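Pertussis toxin-like subunit ArtA (Escherichia coli, PDB 4Z9D) probably transfers ADP-ribose from NAD to host trimeric G proteins, as the enzymatic subunit of a pertussis-like toxin. Local coordinates at residues D5-R9 with I51-L57; Y89-S94 with V163-P169; R76-I82 with I130-L136. The protein carries 2 engineered substitutions. All blocks are in the same frame, centred on the assembly; numbering follows the deposited sequence.

Contact 1: residues D5-R9 with I51-L57; sequences DFVYR and IATTTSL. With NAD (nicotinamide-adenine-dinucleotide), chain F.
Tyr8 lays one face of its ring over Leu57 CD1. Its chi1 is m, and Tyr8 CE2 lies 3.8 Å from Leu57 CB. The extended strands 6-9 and 51-54 cross steeply, at 116°, with axes 4.6 Å apart at closest. They share one antiparallel hydrogen-bonded bridge, Tyr8 with Thr54. Tyr8 N donates to Thr54 O (2.7 Å) and Thr54 N to Tyr8 O (2.9 Å), with CA atoms 5.3 Å apart. Past the bridge, a water links Phe6 O (3.0 Å) to Thr55 O (2.8 Å). Thr54 OG1 accepts from Ser56 N (3.1 Å), an ST turn, and also hydrogen-bonds Glu59 OE1. Ser56 OG N-caps helix 57-68 at Glu59 N. Arg9 is all-trans through chi3. Its NH1 donates to Ala52 O (3.0 Å) and to NAD O1N (2.5 Å), while its NH2 reaches NAD O1A (2.9 Å). Asp11 forms a salt bridge with Arg9, and Phe23 a cation-pi contact. A strand arginine gripping the pyrophosphate is consistent with the NAD site of pertussis-toxin-class ADP-ribosyltransferases.

Contact 2: residues Y89-S94 with V163-P169; sequences YPIQPS and VNPGVIP
Tyr89, in strand 88-90, comes first and buries the most surface here. With chi1 at m, its ring lies between two side chains. Asn164 CB sits over one face, 3.9 Å from the ring centroid, and Ile168 CG1 over the opposite face at 4.1 Å. Both are CH-pi contacts. Gly166 O meets the ring edge, 3.6 Å from Tyr89 CD2, and Pro169 CD packs 3.7 Å from Tyr89 CZ. Pro90 follows, with its CG 3.7 Å from Val163 CG2 and its CD 3.2 Å from Asn164 O. The chain then passes into a helix that carries Pro93 and Ser94. Pro93 CB points toward the loop and lies 3.7 Å from Gly166 O. Ser94 OG accepts from Ile168 N at 2.9 Å, the one direct hydrogen bond between the segments. A water donates to Pro90 O (2.6 Å) and Gly166 O (2.8 Å) and accepts from Ser94 OG (2.7 Å), so this hydroxyl both donates and accepts. The irregular 163-169 loop has an Asx turn, Gly166 N to Asn164 OD1 (2.9 Å), and Asn164 also pairs with Phe88. CH-pi and apolar packing on a tyrosine ring, with backbone carbonyls beside it, thus complements few polar links.

Contact 3: residues R76-I82 with I130-L136; sequences RLYRYRI and IVEAVEL
Strands 77-82 and 130-136 pair antiparallel, at 156° with axes 4.5 Å apart at closest. Backbone hydrogen bonds set the register. Leu136 N donates to Leu77 O (2.8 Å). Arg79 N donates to Val134 O (2.9 Å) and Val134 N to Arg79 O (3.0 Å). Arg81 N donates to Glu132 O (3.1 Å), but Arg81 O accepts from Val131 N (2.9 Å). This one-residue shift is a beta bulge, with Val131 helical (phi/psi -76/-47). Tyr78-Glu135, Tyr80-Ala133 and Ile82-Ile130 are non-hydrogen-bonded pairs. Their backbones bond outward: Tyr78, Tyr80 and Ile82 to Asp11, Arg9 and Val7 of strand 6-11, Ala133 to Thr151 of strand 144-152. On their face, Tyr80 CE1 lies 3.5 Å from Ala133 CB, and Tyr80 OH hydrogen-bonds to Arg13 O. The other face carries Arg79 and Arg81. Glu132 OE1 (chi1 p) takes hydrogen bonds from Arg81 NE and NH2, both 2.9 Å, in a salt bridge. Arg79 packs a face of its guanidinium over Val134 CB and makes its salt bridge with Asp147. Arg76 NE and Glu135 OE2 form only a long salt bridge, 3.7 Å. These are the two central strands of the four-stranded antiparallel sheet in this ADP-ribosyltransferase fold.

How the contacts relate
Contact 1 joins the other two. Its strand 6-11 is the next neighbour of strand 77-83 in contact 3, with Val7 O 2.7 Å from Ile82 N and Arg9 O 2.8 Å from Tyr80 N. Its other strand, 50-54, shares a three-stranded sheet with strand 88-90 of contact 2. Asp5 OD2 also reaches Val163 N at 3.0 Å. The centre of contact 1 lies about 11 Å from that of contact 3 and about 14 Å from that of contact 2. Contacts 2 and 3 do not touch, and their centres are about 24 Å apart. NAD is hydrogen-bonded to Arg9 of contact 1. From NAD the side chain of Leu77 in contact 3 is about 5 Å away, that of Ile168 in contact 2 about 11 Å.

Contact 1: residues D5-R9 with I51-L57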
loop_
_atom_site.group_PDB
_atom_site.type_symbol
_atom_site.label_atom_id
_atom_site.label_comp_id
_atom_site.label_asym_id
_atom_site.label_seq_id
_atom_site.Cartn_x
_atom_site.Cartn_y
_atom_site.Cartn_z
ATOM N N ASP A 5 -5.396 12.818 -5.699
ATOM C CA ASP A 5 -4.546 11.643 -5.634
ATOM C C ASP A 5 -5.356 10.443 -5.159
ATOM O O ASP A 5 -5.972 10.482 -4.094
ATOM C CB ASP A 5 -3.370 11.863 -4.679
ATOM C CG ASP A 5 -2.290 12.758 -5.258
ATOM O OD1 ASP A 5 -2.163 12.830 -6.503
ATOM O OD2 ASP A 5 -1.578 13.407 -4.453
ATOM N N PHE A 6 -5.377 9.385 -5.959
ATOM C CA PHE A 6 -5.973 8.121 -5.520
ATOM C C PHE A 6 -4.913 7.044 -5.541
ATOM O O PHE A 6 -4.008 7.091 -6.371
ATOM C CB PHE A 6 -7.168 7.728 -6.398
ATOM C CG PHE A 6 -8.378 8.587 -6.178
ATOM C CD1 PHE A 6 -8.606 9.703 -6.970
ATOM C CD2 PHE A 6 -9.280 8.286 -5.174
ATOM C CE1 PHE A 6 -9.714 10.497 -6.768
ATOM C CE2 PHE A 6 -10.390 9.081 -4.959
ATOM C CZ PHE A 6 -10.609 10.191 -5.762
ATOM N N VAL A 7 -4.995 6.108 -4.602
ATOM C CA VAL A 7 -4.079 4.973 -4.580
ATOM C C VAL A 7 -4.826 3.653 -4.420
ATOM O O VAL A 7 -6.021 3.633 -4.097
ATOM C CB VAL A 7 -3.036 5.098 -3.431
ATOM C CG1 VAL A 7 -2.191 6.353 -3.600
ATOM C CG2 VAL A 7 -3.727 5.113 -2.077
ATOM N N TYR A 8 -4.123 2.556 -4.676
ATOM C CA TYR A 8 -4.682 1.225 -4.483
ATOM C C TYR A 8 -3.980 0.439 -3.383
ATOM O O TYR A 8 -2.774 0.589 -3.171
ATOM C CB TYR A 8 -4.585 0.398 -5.750
ATOM C CG TYR A 8 -5.306 0.935 -6.951
ATOM C CD1 TYR A 8 -6.670 0.745 -7.095
ATOM C CD2 TYR A 8 -4.613 1.569 -7.966
ATOM C CE1 TYR A 8 -7.337 1.199 -8.227
ATOM C CE2 TYR A 8 -5.271 2.044 -9.093
ATOM C CZ TYR A 8 -6.631 1.847 -9.214
ATOM O OH TYR A 8 -7.279 2.306 -10.340
ATOM N N ARG A 9 -4.722 -0.453 -2.739
ATOM C CA ARG A 9 -4.106 -1.412 -1.822
ATOM C C ARG A 9 -4.725 -2.786 -2.009
ATOM O O ARG A 9 -5.941 -2.915 -2.056
ATOM C CB ARG A 9 -4.247 -0.964 -0.353
ATOM C CG ARG A 9 -3.734 -2.019 0.644
ATOM C CD ARG A 9 -3.607 -1.514 2.089
ATOM N NE ARG A 9 -3.332 -2.648 2.983
ATOM C CZ ARG A 9 -2.145 -3.217 3.141
ATOM N NH1 ARG A 9 -1.080 -2.725 2.519
ATOM N NH2 ARG A 9 -2.019 -4.269 3.949
ATOM N N ILE A 51 1.510 1.701 5.972
ATOM C CA ILE A 51 0.531 0.904 5.224
ATOM C C ILE A 51 0.822 1.095 3.741
ATOM O O ILE A 51 0.739 2.206 3.233
ATOM C CB ILE A 51 -0.912 1.330 5.540
ATOM C CG1 ILE A 51 -1.182 1.242 7.050
ATOM C CG2 ILE A 51 -1.918 0.497 4.747
ATOM C CD1 ILE A 51 -2.382 2.072 7.516
ATOM N N ALA A 52 1.189 0.019 3.053
ATOM C CA ALA A 52 1.640 0.116 1.667
ATOM C C ALA A 52 0.486 0.326 0.700
ATOM O O ALA A 52 -0.561 -0.311 0.817
ATOM C CB ALA A 52 2.404 -1.138 1.276
ATOM N N THR A 53 0.691 1.210 -0.272
ATOM C CA THR A 53 -0.261 1.413 -1.371
ATOM C C THR A 53 0.520 1.637 -2.662
ATOM O O THR A 53 1.743 1.779 -2.627
ATOM C CB THR A 53 -1.196 2.632 -1.140
ATOM O OG1 THR A 53 -0.442 3.846 -1.281
ATOM C CG2 THR A 53 -1.842 2.607 0.241
ATOM N N THR A 54 -0.171 1.656 -3.802
ATOM C CA THR A 54 0.497 1.959 -5.063
ATOM C C THR A 54 -0.434 2.782 -5.935
ATOM O O THR A 54 -1.657 2.630 -5.861
ATOM C CB THR A 54 0.905 0.671 -5.839
ATOM O OG1 THR A 54 1.467 1.019 -7.117
ATOM C CG2 THR A 54 -0.319 -0.215 -6.074
ATOM N N THR A 55 0.135 3.652 -6.761
ATOM C CA THR A 55 -0.679 4.435 -7.689
ATOM C C THR A 55 -1.077 3.619 -8.913
ATOM O O THR A 55 -1.954 4.025 -9.681
ATOM C CB THR A 55 0.050 5.688 -8.182
ATOM O OG1 THR A 55 1.285 5.312 -8.803
ATOM C CG2 THR A 55 0.315 6.651 -7.023
ATOM N N SER A 56 -0.412 2.483 -9.099
ATOM C CA SER A 56 -0.514 1.708 -10.336
ATOM C C SER A 56 -1.466 0.507 -10.281
ATOM O O SER A 56 -1.223 -0.466 -9.565
ATOM C CB SER A 56 0.886 1.238 -10.741
ATOM O OG SER A 56 0.847 0.283 -11.789
ATOM N N LEU A 57 -2.543 0.584 -11.058
ATOM C CA LEU A 57 -3.497 -0.503 -11.196
ATOM C C LEU A 57 -2.803 -1.753 -11.726
ATOM O O LEU A 57 -3.038 -2.872 -11.255
ATOM C CB LEU A 57 -4.619 -0.092 -12.153
ATOM C CG LEU A 57 -5.626 -1.179 -12.526
ATOM C CD1 LEU A 57 -6.445 -1.582 -11.305
ATOM C CD2 LEU A 57 -6.534 -0.739 -13.670
HETATM P PA NAD F . 0.946 -6.234 5.109
HETATM O O1A NAD F . 0.509 -4.826 5.302
HETATM O O2A NAD F . 1.613 -6.953 6.225
HETATM O O5B NAD F . -0.360 -7.067 4.601
HETATM C C5B NAD F . -0.380 -8.488 4.388
HETATM C C4B NAD F . -1.621 -9.049 5.113
HETATM O O4B NAD F . -1.466 -8.920 6.559
HETATM C C3B NAD F . -2.812 -8.195 4.802
HETATM O O3B NAD F . -3.316 -8.581 3.486
HETATM C C2B NAD F . -3.734 -8.658 5.893
HETATM O O2B NAD F . -4.028 -10.026 5.664
HETATM C C1B NAD F . -2.782 -8.599 7.099
HETATM N N9A NAD F . -2.564 -7.277 7.786
HETATM C C8A NAD F . -1.917 -6.164 7.444
HETATM N N7A NAD F . -2.008 -5.306 8.464
HETATM C C5A NAD F . -2.693 -5.892 9.450
HETATM C C6A NAD F . -3.058 -5.475 10.676
HETATM N N6A NAD F . -2.688 -4.246 11.026
HETATM N N1A NAD F . -3.767 -6.249 11.515
HETATM C C2A NAD F . -4.122 -7.528 11.094
HETATM N N3A NAD F . -3.734 -7.942 9.812
HETATM C C4A NAD F . -3.028 -7.115 9.023
HETATM O O3 NAD F . 1.913 -6.312 3.863
HETATM P PN NAD F . 1.606 -5.586 2.441
HETATM O O1N NAD F . 0.924 -4.279 2.653
HETATM O O2N NAD F . 1.042 -6.586 1.508
HETATM O O5D NAD F . 3.106 -5.252 2.029
HETATM C C5D NAD F . 4.118 -6.264 1.947
HETATM C C4D NAD F . 5.194 -5.832 0.945
HETATM O O4D NAD F . 4.451 -5.485 -0.274
HETATM C C3D NAD F . 5.924 -4.557 1.406
HETATM O O3D NAD F . 7.243 -4.499 0.851
HETATM C C2D NAD F . 5.060 -3.514 0.724
HETATM O O2D NAD F . 5.754 -2.252 0.608
HETATM C C1D NAD F . 4.799 -4.138 -0.641
HETATM N N1N NAD F . 3.652 -3.429 -1.311
HETATM C C2N NAD F . 2.317 -3.840 -1.072
HETATM C C3N NAD F . 1.224 -3.183 -1.639
HETATM C C7N NAD F . -0.097 -3.612 -1.406
HETATM O O7N NAD F . -1.066 -3.115 -2.201
HETATM N N7N NAD F . -0.317 -4.521 -0.452
HETATM C C4N NAD F . 1.468 -2.086 -2.461
HETATM C C5N NAD F . 2.775 -1.670 -2.713
HETATM C C6N NAD F . 3.867 -2.316 -2.142
HETATM O O HOH W 1 -4.081 5.643 -8.978
#

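Contact 2: residues Y89-S94 with V163-P169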
loop_
_atom_site.group_PDB
_atom_site.type_symbol
_atom_site.label_atom_id
_atom_site.label_comp_id
_atom_site.label_asym_id
_atom_site.label_seq_id
_atom_site.Cartn_x
_atom_site.Cartn_y
_atom_site.Cartn_z
ATOM N N TYR A 89 2.513 9.442 1.880
ATOM C CA TYR A 89 3.800 9.978 1.410
ATOM C C TYR A 89 4.337 9.154 0.253
ATOM O O TYR A 89 4.444 7.943 0.377
ATOM C CB TYR A 89 4.853 9.960 2.526
ATOM C CG TYR A 89 4.582 10.858 3.708
ATOM C CD1 TYR A 89 3.687 10.484 4.707
ATOM C CD2 TYR A 89 5.275 12.053 3.860
ATOM C CE1 TYR A 89 3.457 11.310 5.804
ATOM C CE2 TYR A 89 5.054 12.879 4.958
ATOM C CZ TYR A 89 4.152 12.500 5.916
ATOM O OH TYR A 89 3.942 13.321 6.999
ATOM N N PRO A 90 4.657 9.794 -0.877
ATOM C CA PRO A 90 5.470 9.093 -1.876
ATOM C C PRO A 90 6.834 8.781 -1.262
ATOM O O PRO A 90 7.327 9.587 -0.471
ATOM C CB PRO A 90 5.593 10.107 -3.023
ATOM C CG PRO A 90 4.523 11.130 -2.762
ATOM C CD PRO A 90 4.377 11.180 -1.267
ATOM N N ILE A 91 7.454 7.656 -1.606
ATOM C CA ILE A 91 8.653 7.268 -0.865
ATOM C C ILE A 91 9.928 8.001 -1.298
ATOM O O ILE A 91 10.886 8.078 -0.539
ATOM C CB ILE A 91 8.911 5.742 -0.958
ATOM C CG1 ILE A 91 9.151 5.295 -2.395
ATOM C CG2 ILE A 91 7.753 4.958 -0.339
ATOM C CD1 ILE A 91 9.488 3.826 -2.496
ATOM N N GLN A 92 9.937 8.571 -2.494
ATOM C CA GLN A 92 11.178 9.097 -3.060
ATOM C C GLN A 92 11.880 10.201 -2.231
ATOM O O GLN A 92 13.096 10.146 -2.062
ATOM C CB GLN A 92 10.906 9.601 -4.483
ATOM C CG GLN A 92 12.123 10.074 -5.236
ATOM C CD GLN A 92 11.778 10.474 -6.667
ATOM O OE1 GLN A 92 11.752 9.633 -7.566
ATOM N NE2 GLN A 92 11.512 11.763 -6.880
ATOM N N PRO A 93 11.138 11.213 -1.723
ATOM C CA PRO A 93 11.829 12.224 -0.913
ATOM C C PRO A 93 12.487 11.628 0.324
ATOM O O PRO A 93 13.543 12.103 0.774
ATOM C CB PRO A 93 10.705 13.188 -0.514
ATOM C CG PRO A 93 9.698 13.036 -1.615
ATOM C CD PRO A 93 9.727 11.577 -1.948
ATOM N N SER A 94 11.862 10.599 0.882
ATOM C CA SER A 94 12.426 9.970 2.074
ATOM C C SER A 94 13.632 9.120 1.708
ATOM O O SER A 94 14.629 9.107 2.434
ATOM C CB SER A 94 11.379 9.133 2.799
ATOM O OG SER A 94 10.390 9.975 3.370
ATOM N N VAL A 163 -1.327 13.840 -1.501
ATOM C CA VAL A 163 -0.280 13.325 -0.617
ATOM C C VAL A 163 0.544 14.464 -0.006
ATOM O O VAL A 163 0.559 15.585 -0.511
ATOM C CB VAL A 163 0.665 12.378 -1.364
ATOM C CG1 VAL A 163 -0.116 11.195 -1.967
ATOM C CG2 VAL A 163 1.418 13.150 -2.443
ATOM N N ASN A 164 1.215 14.176 1.103
ATOM C CA ASN A 164 2.215 15.084 1.641
ATOM C C ASN A 164 3.433 14.986 0.732
ATOM O O ASN A 164 3.888 13.890 0.441
ATOM C CB ASN A 164 2.557 14.700 3.094
ATOM C CG ASN A 164 3.452 15.707 3.781
ATOM O OD1 ASN A 164 4.565 15.983 3.330
ATOM N ND2 ASN A 164 2.981 16.241 4.904
ATOM N N PRO A 165 3.938 16.124 0.235
ATOM C CA PRO A 165 5.017 16.056 -0.754
ATOM C C PRO A 165 6.402 15.886 -0.131
ATOM O O PRO A 165 7.388 15.795 -0.869
ATOM C CB PRO A 165 4.909 17.407 -1.474
ATOM C CG PRO A 165 4.450 18.333 -0.403
ATOM C CD PRO A 165 3.493 17.509 0.462
ATOM N N GLY A 166 6.479 15.833 1.197
ATOM C CA GLY A 166 7.763 15.929 1.864
ATOM C C GLY A 166 8.360 14.637 2.388
ATOM O O GLY A 166 7.993 13.533 1.974
ATOM N N VAL A 167 9.314 14.788 3.297
ATOM C CA VAL A 167 9.960 13.652 3.944
ATOM C C VAL A 167 9.095 13.118 5.076
ATOM O O VAL A 167 8.460 13.882 5.793
ATOM C CB VAL A 167 11.353 14.049 4.482
ATOM C CG1 VAL A 167 12.036 12.869 5.230
ATOM C CG2 VAL A 167 12.224 14.556 3.331
ATOM N N ILE A 168 9.040 11.800 5.214
ATOM C CA ILE A 168 8.355 11.195 6.358
ATOM C C ILE A 168 9.032 11.582 7.679
ATOM O O ILE A 168 10.234 11.383 7.847
ATOM C CB ILE A 168 8.337 9.675 6.239
ATOM C CG1 ILE A 168 7.610 9.235 4.965
ATOM C CG2 ILE A 168 7.742 9.045 7.490
ATOM C CD1 ILE A 168 7.880 7.772 4.624
ATOM N N PRO A 169 8.262 12.156 8.617
ATOM C CA PRO A 169 8.843 12.570 9.897
ATOM C C PRO A 169 9.199 11.381 10.776
ATOM O O PRO A 169 8.659 10.288 10.589
ATOM C CB PRO A 169 7.742 13.424 10.544
ATOM C CG PRO A 169 6.521 13.183 9.765
ATOM C CD PRO A 169 6.894 12.663 8.423
HETATM O O HOH W 2 8.683 10.835 1.429
#

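Contact 3: residues R76-I82 with I130-L136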
loop_
_atom_site.group_PDB
_atom_site.type_symbol
_atom_site.label_atom_id
_atom_site.label_comp_id
_atom_site.label_asym_id
_atom_site.label_seq_id
_atom_site.Cartn_x
_atom_site.Cartn_y
_atom_site.Cartn_z
ATOM N N ARG A 76 -9.192 -14.964 -0.056
ATOM C CA ARG A 76 -9.416 -14.037 -1.153
ATOM C C ARG A 76 -8.608 -12.770 -0.991
ATOM O O ARG A 76 -8.137 -12.465 0.095
ATOM C CB ARG A 76 -10.897 -13.682 -1.243
ATOM C CG ARG A 76 -11.813 -14.878 -1.106
ATOM C CD ARG A 76 -13.245 -14.455 -0.941
ATOM N NE ARG A 76 -14.036 -14.730 -2.135
ATOM C CZ ARG A 76 -14.663 -15.880 -2.368
ATOM N NH1 ARG A 76 -14.593 -16.872 -1.483
ATOM N NH2 ARG A 76 -15.359 -16.043 -3.488
ATOM N N LEU A 77 -8.462 -12.043 -2.092
ATOM C CA LEU A 77 -7.785 -10.765 -2.097
ATOM C C LEU A 77 -8.727 -9.748 -2.704
ATOM O O LEU A 77 -9.527 -10.071 -3.582
ATOM C CB LEU A 77 -6.484 -10.823 -2.891
ATOM C CG LEU A 77 -5.377 -11.679 -2.306
ATOM C CD1 LEU A 77 -4.211 -11.738 -3.282
ATOM C CD2 LEU A 77 -4.954 -11.074 -0.985
ATOM N N TYR A 78 -8.632 -8.519 -2.219
ATOM C CA TYR A 78 -9.434 -7.416 -2.716
ATOM C C TYR A 78 -8.497 -6.292 -3.126
ATOM O O TYR A 78 -7.444 -6.103 -2.515
ATOM C CB TYR A 78 -10.413 -6.917 -1.647
ATOM C CG TYR A 78 -11.365 -7.978 -1.127
ATOM C CD1 TYR A 78 -12.665 -8.059 -1.592
ATOM C CD2 TYR A 78 -10.960 -8.881 -0.147
ATOM C CE1 TYR A 78 -13.538 -9.006 -1.107
ATOM C CE2 TYR A 78 -11.828 -9.842 0.342
ATOM C CZ TYR A 78 -13.117 -9.900 -0.144
ATOM O OH TYR A 78 -13.993 -10.853 0.335
ATOM N N ARG A 79 -8.866 -5.556 -4.167
ATOM C CA ARG A 79 -8.178 -4.317 -4.494
ATOM C C ARG A 79 -9.032 -3.163 -4.001
ATOM O O ARG A 79 -10.166 -3.007 -4.447
ATOM C CB ARG A 79 -7.937 -4.196 -6.004
ATOM C CG ARG A 79 -7.118 -2.976 -6.406
ATOM C CD ARG A 79 -6.992 -2.835 -7.904
ATOM N NE ARG A 79 -8.274 -2.541 -8.546
ATOM C CZ ARG A 79 -8.916 -3.359 -9.374
ATOM N NH1 ARG A 79 -8.396 -4.531 -9.692
ATOM N NH2 ARG A 79 -10.071 -2.987 -9.903
ATOM N N TYR A 80 -8.504 -2.376 -3.074
ATOM C CA TYR A 80 -9.206 -1.199 -2.579
ATOM C C TYR A 80 -8.719 0.056 -3.282
ATOM O O TYR A 80 -7.515 0.227 -3.491
ATOM C CB TYR A 80 -9.009 -1.060 -1.063
ATOM C CG TYR A 80 -9.719 -2.110 -0.262
ATOM C CD1 TYR A 80 -11.022 -1.898 0.186
ATOM C CD2 TYR A 80 -9.100 -3.315 0.045
ATOM C CE1 TYR A 80 -11.681 -2.856 0.923
ATOM C CE2 TYR A 80 -9.757 -4.289 0.763
ATOM C CZ TYR A 80 -11.046 -4.051 1.207
ATOM O OH TYR A 80 -11.704 -5.013 1.938
ATOM N N ARG A 81 -9.647 0.928 -3.661
ATOM C CA ARG A 81 -9.266 2.233 -4.184
ATOM C C ARG A 81 -9.424 3.250 -3.079
ATOM O O ARG A 81 -10.449 3.282 -2.408
ATOM C CB ARG A 81 -10.112 2.645 -5.388
ATOM C CG ARG A 81 -9.477 3.819 -6.116
ATOM C CD ARG A 81 -10.408 4.478 -7.121
ATOM N NE ARG A 81 -11.059 3.534 -8.026
ATOM C CZ ARG A 81 -10.858 3.483 -9.341
ATOM N NH1 ARG A 81 -9.995 4.305 -9.929
ATOM N NH2 ARG A 81 -11.524 2.600 -10.073
ATOM N N ILE A 82 -8.408 4.086 -2.892
ATOM C CA ILE A 82 -8.348 4.941 -1.711
ATOM C C ILE A 82 -8.013 6.380 -2.058
ATOM O O ILE A 82 -7.092 6.633 -2.822
ATOM C CB ILE A 82 -7.280 4.425 -0.712
ATOM C CG1 ILE A 82 -7.456 2.928 -0.423
ATOM C CG2 ILE A 82 -7.272 5.250 0.595
ATOM C CD1 ILE A 82 -6.230 2.295 0.237
ATOM N N ILE A 130 -11.863 5.312 1.826
ATOM C CA ILE A 130 -11.887 4.198 0.893
ATOM C C ILE A 130 -13.107 4.282 -0.006
ATOM O O ILE A 130 -14.247 4.272 0.457
ATOM C CB ILE A 130 -11.836 2.859 1.636
ATOM C CG1 ILE A 130 -10.570 2.820 2.507
ATOM C CG2 ILE A 130 -11.824 1.688 0.651
ATOM C CD1 ILE A 130 -10.612 1.789 3.610
ATOM N N VAL A 131 -12.849 4.364 -1.305
ATOM C CA VAL A 131 -13.882 4.576 -2.302
ATOM C C VAL A 131 -14.685 3.316 -2.562
ATOM O O VAL A 131 -15.921 3.353 -2.621
ATOM C CB VAL A 131 -13.257 5.077 -3.629
ATOM C CG1 VAL A 131 -14.316 5.276 -4.703
ATOM C CG2 VAL A 131 -12.515 6.379 -3.385
ATOM N N GLU A 132 -13.976 2.204 -2.739
ATOM C CA GLU A 132 -14.595 0.985 -3.233
ATOM C C GLU A 132 -13.656 -0.203 -3.091
ATOM O O GLU A 132 -12.466 -0.051 -2.795
ATOM C CB GLU A 132 -15.023 1.167 -4.706
ATOM C CG GLU A 132 -13.856 1.436 -5.655
ATOM C CD GLU A 132 -14.294 1.840 -7.062
ATOM O OE1 GLU A 132 -13.418 1.886 -7.956
ATOM O OE2 GLU A 132 -15.501 2.112 -7.274
ATOM N N ALA A 133 -14.200 -1.389 -3.301
ATOM C CA ALA A 133 -13.399 -2.593 -3.293
ATOM C C ALA A 133 -13.777 -3.459 -4.482
ATOM O O ALA A 133 -14.899 -3.388 -4.967
ATOM C CB ALA A 133 -13.593 -3.353 -2.010
ATOM N N VAL A 134 -12.821 -4.249 -4.956
ATOM C CA VAL A 134 -13.081 -5.253 -5.986
ATOM C C VAL A 134 -12.481 -6.583 -5.542
ATOM O O VAL A 134 -11.274 -6.658 -5.298
ATOM C CB VAL A 134 -12.469 -4.842 -7.348
ATOM C CG1 VAL A 134 -12.640 -5.961 -8.372
ATOM C CG2 VAL A 134 -13.094 -3.558 -7.850
ATOM N N GLU A 135 -13.295 -7.636 -5.447
ATOM C CA GLU A 135 -12.759 -8.971 -5.158
ATOM C C GLU A 135 -11.958 -9.438 -6.359
ATOM O O GLU A 135 -12.441 -9.335 -7.478
ATOM C CB GLU A 135 -13.868 -9.996 -4.873
ATOM C CG GLU A 135 -15.017 -9.497 -4.026
ATOM C CD GLU A 135 -15.951 -10.620 -3.583
ATOM O OE1 GLU A 135 -17.007 -10.313 -2.979
ATOM O OE2 GLU A 135 -15.626 -11.804 -3.837
ATOM N N LEU A 136 -10.763 -9.970 -6.136
ATOM C CA LEU A 136 -9.934 -10.451 -7.248
ATOM C C LEU A 136 -10.106 -11.949 -7.434
ATOM O O LEU A 136 -10.191 -12.694 -6.465
ATOM C CB LEU A 136 -8.456 -10.111 -7.020
ATOM C CG LEU A 136 -8.102 -8.626 -6.873
ATOM C CD1 LEU A 136 -6.631 -8.423 -6.598
ATOM C CD2 LEU A 136 -8.507 -7.871 -8.125
#